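Local coordinates for protein thioesterase (Pseudomonas aeruginosa, PDB 3QY3) that probably hydrolyses acyl-CoA thioesters, as a hotdog-fold thioesterase of the 4HBT family that assembles as a tetramer, at residues A[146-149]-A[150-153]; A[63-67]-A[68-72]. One frame throughout, in Å; residues are numbered along the deposited sequence.

Contact 1. Residues A[146-149]-A[150-153]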
loop_
_atom_site.group_PDB
_atom_site.type_symbol
_atom_site.label_atom_id
_atom_site.label_comp_id
_atom_site.label_asym_id
_atom_site.label_seq_id
_atom_site.Cartn_x
_atom_site.Cartn_y
_atom_site.Cartn_z
ATOM N N PRO A 146 -12.838 -29.567 5.571
ATOM C CA PRO A 146 -14.090 -29.234 4.892
ATOM C C PRO A 146 -14.512 -27.758 4.978
ATOM O O PRO A 146 -14.152 -27.026 5.903
ATOM C CB PRO A 146 -15.122 -30.167 5.558
ATOM C CG PRO A 146 -14.299 -31.232 6.242
ATOM C CD PRO A 146 -13.042 -30.540 6.659
ATOM N N VAL A 147 -15.220 -27.305 3.969
ATOM C CA VAL A 147 -15.824 -25.975 3.984
ATOM C C VAL A 147 -16.837 -25.937 5.168
ATOM O O VAL A 147 -17.527 -26.926 5.422
ATOM C CB VAL A 147 -16.516 -25.711 2.617
ATOM C CG1 VAL A 147 -17.244 -24.395 2.608
ATOM C CG2 VAL A 147 -15.513 -25.781 1.476
ATOM N N PRO A 148 -16.898 -24.816 5.908
ATOM C CA PRO A 148 -17.808 -24.654 7.041
ATOM C C PRO A 148 -19.254 -24.860 6.632
ATOM O O PRO A 148 -19.628 -24.610 5.483
ATOM C CB PRO A 148 -17.619 -23.182 7.434
ATOM C CG PRO A 148 -16.242 -22.837 6.945
ATOM C CD PRO A 148 -16.069 -23.617 5.692
ATOM N N ASP A 149 -20.062 -25.288 7.593
ATOM C CA ASP A 149 -21.464 -25.545 7.350
ATOM C C ASP A 149 -22.194 -24.324 6.820
ATOM O O ASP A 149 -23.083 -24.431 5.997
ATOM C CB ASP A 149 -22.123 -25.986 8.658
ATOM C CG ASP A 149 -21.591 -27.316 9.150
ATOM O OD1 ASP A 149 -21.106 -28.093 8.263
ATOM O OD2 ASP A 149 -21.694 -27.588 10.410
ATOM N N SER A 150 -21.822 -23.166 7.341
ATOM C CA SER A 150 -22.484 -21.910 6.982
ATOM C C SER A 150 -22.439 -21.639 5.461
ATOM O O SER A 150 -23.446 -21.240 4.850
ATOM C CB SER A 150 -21.834 -20.753 7.757
ATOM O OG SER A 150 -20.459 -20.652 7.446
ATOM N N ILE A 151 -21.300 -21.924 4.860
ATOM C CA ILE A 151 -21.125 -21.717 3.423
ATOM C C ILE A 151 -21.839 -22.778 2.615
ATOM O O ILE A 151 -22.558 -22.447 1.672
ATOM C CB ILE A 151 -19.631 -21.616 3.059
ATOM C CG1 ILE A 151 -19.095 -20.317 3.654
ATOM C CG2 ILE A 151 -19.415 -21.659 1.532
ATOM C CD1 ILE A 151 -17.648 -20.272 3.769
ATOM N N ARG A 152 -21.730 -24.037 3.041
ATOM C CA ARG A 152 -22.510 -25.078 2.414
ATOM C C ARG A 152 -23.995 -24.712 2.509
ATOM O O ARG A 152 -24.686 -24.759 1.497
ATOM C CB ARG A 152 -22.199 -26.436 3.048
ATOM C CG ARG A 152 -20.755 -26.903 2.766
ATOM C CD ARG A 152 -20.420 -28.221 3.455
ATOM N NE ARG A 152 -19.286 -28.910 2.821
ATOM C CZ ARG A 152 -18.485 -29.800 3.424
ATOM N NH1 ARG A 152 -18.661 -30.127 4.712
ATOM N NH2 ARG A 152 -17.492 -30.368 2.734
ATOM N N ALA A 153 -24.460 -24.299 3.694
ATOM C CA ALA A 153 -25.859 -23.874 3.878
ATOM C C ALA A 153 -26.267 -22.701 2.972
ATOM O O ALA A 153 -27.384 -22.672 2.411
ATOM C CB ALA A 153 -26.108 -23.513 5.320
#

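Contact 2. Residues A[63-67]-A[68-72]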
loop_
_atom_site.group_PDB
_atom_site.type_symbol
_atom_site.label_atom_id
_atom_site.label_comp_id
_atom_site.label_asym_id
_atom_site.label_seq_id
_atom_site.Cartn_x
_atom_site.Cartn_y
_atom_site.Cartn_z
ATOM N N TRP A 63 -17.699 -10.563 3.866
ATOM C CA TRP A 63 -18.536 -11.774 3.736
ATOM C C TRP A 63 -18.195 -12.800 4.829
ATOM O O TRP A 63 -19.107 -13.305 5.537
ATOM C CB TRP A 63 -18.410 -12.431 2.381
ATOM C CG TRP A 63 -19.249 -13.622 2.210
ATOM C CD1 TRP A 63 -20.610 -13.716 2.447
ATOM C CD2 TRP A 63 -18.842 -14.885 1.733
ATOM N NE1 TRP A 63 -21.058 -14.987 2.167
ATOM C CE2 TRP A 63 -19.989 -15.731 1.741
ATOM C CE3 TRP A 63 -17.609 -15.427 1.361
ATOM C CZ2 TRP A 63 -19.930 -17.082 1.359
ATOM C CZ3 TRP A 63 -17.569 -16.760 0.993
ATOM C CH2 TRP A 63 -18.715 -17.568 0.992
ATOM N N PHE A 64 -16.908 -13.109 4.973
ATOM C CA PHE A 64 -16.482 -13.996 6.028
ATOM C C PHE A 64 -16.961 -13.508 7.411
ATOM O O PHE A 64 -17.407 -14.345 8.250
ATOM C CB PHE A 64 -14.970 -14.196 6.045
ATOM C CG PHE A 64 -14.413 -14.895 4.847
ATOM C CD1 PHE A 64 -15.123 -15.832 4.133
ATOM C CD2 PHE A 64 -13.119 -14.637 4.470
ATOM C CE1 PHE A 64 -14.545 -16.474 3.036
ATOM C CE2 PHE A 64 -12.569 -15.294 3.404
ATOM C CZ PHE A 64 -13.304 -16.182 2.687
ATOM N N GLU A 65 -16.880 -12.200 7.651
ATOM C CA GLU A 65 -17.307 -11.650 8.953
ATOM C C GLU A 65 -18.787 -11.922 9.178
ATOM O O GLU A 65 -19.183 -12.311 10.308
ATOM C CB GLU A 65 -17.016 -10.143 9.104
ATOM C CG GLU A 65 -17.590 -9.561 10.417
ATOM C CD GLU A 65 -17.565 -8.032 10.493
ATOM O OE1 GLU A 65 -17.088 -7.369 9.537
ATOM O OE2 GLU A 65 -18.037 -7.490 11.529
ATOM N N THR A 66 -19.616 -11.797 8.128
ATOM C CA THR A 66 -21.047 -11.999 8.320
ATOM C C THR A 66 -21.334 -13.419 8.756
ATOM O O THR A 66 -22.361 -13.671 9.399
ATOM C CB THR A 66 -21.942 -11.707 7.082
ATOM O OG1 THR A 66 -21.741 -12.709 6.093
ATOM C CG2 THR A 66 -21.713 -10.321 6.555
ATOM N N LEU A 67 -20.435 -14.331 8.391
ATOM C CA LEU A 67 -20.496 -15.742 8.728
ATOM C C LEU A 67 -19.693 -16.164 9.949
ATOM O O LEU A 67 -19.591 -17.375 10.221
ATOM C CB LEU A 67 -20.043 -16.578 7.547
ATOM C CG LEU A 67 -20.844 -16.413 6.265
ATOM C CD1 LEU A 67 -20.269 -17.312 5.210
ATOM C CD2 LEU A 67 -22.323 -16.731 6.523
ATOM N N GLY A 68 -19.161 -15.193 10.690
ATOM C CA GLY A 68 -18.364 -15.485 11.886
ATOM C C GLY A 68 -17.066 -16.222 11.622
ATOM O O GLY A 68 -16.540 -16.874 12.532
ATOM N N ILE A 69 -16.570 -16.143 10.377
ATOM C CA ILE A 69 -15.205 -16.547 10.002
ATOM C C ILE A 69 -14.337 -15.290 10.213
ATOM O O ILE A 69 -14.441 -14.323 9.458
ATOM C CB ILE A 69 -15.158 -16.989 8.483
ATOM C CG1 ILE A 69 -15.870 -18.321 8.297
ATOM C CG2 ILE A 69 -13.738 -17.092 7.985
ATOM C CD1 ILE A 69 -16.444 -18.503 6.920
ATOM N N ASP A 70 -13.553 -15.242 11.282
ATOM C CA ASP A 70 -12.984 -13.936 11.652
ATOM C C ASP A 70 -11.521 -13.701 11.228
ATOM O O ASP A 70 -11.041 -12.542 11.287
ATOM C CB ASP A 70 -13.232 -13.612 13.134
ATOM C CG ASP A 70 -14.699 -13.252 13.427
ATOM O OD1 ASP A 70 -15.397 -12.621 12.555
ATOM O OD2 ASP A 70 -15.143 -13.594 14.554
ATOM N N LEU A 71 -10.837 -14.774 10.799
ATOM C CA LEU A 71 -9.495 -14.693 10.188
ATOM C C LEU A 71 -8.413 -14.363 11.236
ATOM O O LEU A 71 -7.216 -14.360 10.916
ATOM C CB LEU A 71 -9.455 -13.706 9.005
ATOM C CG LEU A 71 -10.493 -13.910 7.883
ATOM C CD1 LEU A 71 -10.196 -13.012 6.680
ATOM C CD2 LEU A 71 -10.617 -15.344 7.408
ATOM N N GLU A 72 -8.880 -14.248 12.484
ATOM C CA GLU A 72 -8.187 -13.689 13.640
ATOM C C GLU A 72 -7.289 -14.729 14.293
ATOM O O GLU A 72 -7.131 -14.726 15.518
ATOM C CB GLU A 72 -9.249 -13.213 14.663
ATOM C CG GLU A 72 -8.981 -11.858 15.344
ATOM C CD GLU A 72 -10.275 -11.051 15.569
ATOM O OE1 GLU A 72 -11.295 -11.631 16.053
ATOM O OE2 GLU A 72 -10.268 -9.830 15.260
#

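Contact 1. Residues A[146-149]-A[150-153]
P148, the N-cap residue of helix 149-155, gives its backbone O to the first turn: R152 N donates to it over 3.3 Å in an almost straight bond (N-H...O 176°), and I151 N makes a weak second bond to the same atom. One residue on, A153 N reaches D149 O at 2.7 Å, and the helical pattern is under way. Apolar contacts gather on the buried side. V147 CG1, set anti to the backbone N (chi1 176°), meets I151 CG2 at 3.7 Å, the two side chains crossing at about a right angle, while P148 CD lies 4.2 Å from I151 CD1, the ring and the isoleucine side by side and pointing the same way. The polar flank belongs to R152, whose chain, extended from CG to NE, runs back along the residues before the helix. V147 O sits over one face of its guanidinium, 3.5 Å from NH1 but without a hydrogen bond, and P146 CB approaches the same NH1 obliquely at 3.6 Å. In the fold, W136 of strand 128-138 touches V147, P148 and I151, the backbone of V147 is hydrogen-bonded to T108, and the end of helix 51-66 and the loop after it border S150 and I151.

Contact 2. Residues A[63-67]-A[68-72]
A Schellman motif ends helix 51-66 here, with G68 as its C-prime residue. I69 N bonds to F64 O at 2.9 Å, and inside that loop G68 N bonds to E65 O, also at 2.9 Å. The turn passes through the positive phi of G68 (65°), a conformation that glycine adopts readily. T66 OG1 adds a bond within the last turn, donating to W63 O on a lone pair in the carbonyl plane.

The reversal brings I69 back against the helix. Its CG2 rests 3.7 Å from F64 CB and also meets CG of the ring, which it approaches obliquely, while I69 CD1, carried by a CG1 that lies anti to the carbonyl carbon (chi1 -71°), comes within 4.1 Å of L67 CB. In the hotdog fold a long helix lies along a curled antiparallel sheet, and this hydrophobic cluster continues from the helix end toward that sheet: F64, I69 and L71 all touch P78 of strand 76-87. L71 CD2 approaches F64 CD2 at 3.9 Å, the two side chains at about a right angle. L67 CD1 lies over one face of the W63 ring, 3.6 Å above its plane and offset toward the rim. E65 packs on P94 of a second subunit and L71 on Y44 of a third.

How the contacts relate
The end of one helix meets the start of another here. Contact 2 comes first along the chain and closes the long helix 51-66; contact 1, after the last strand, opens the short helix 149-155 near the C-terminus. Their centres are 12 Å apart, on the same side of the chain's centre, and the two contacts touch directly. I151 lies at the centre of the junction: its CG1 packs 3.6 Å from L67 CD1 and 3.8 Å from W63 CH2, and its CD1 reaches I69 CD1. Distant parts of the sequence thus share one apolar patch, joining the C-terminal helix to the end of the central one beside the antiparallel sheet.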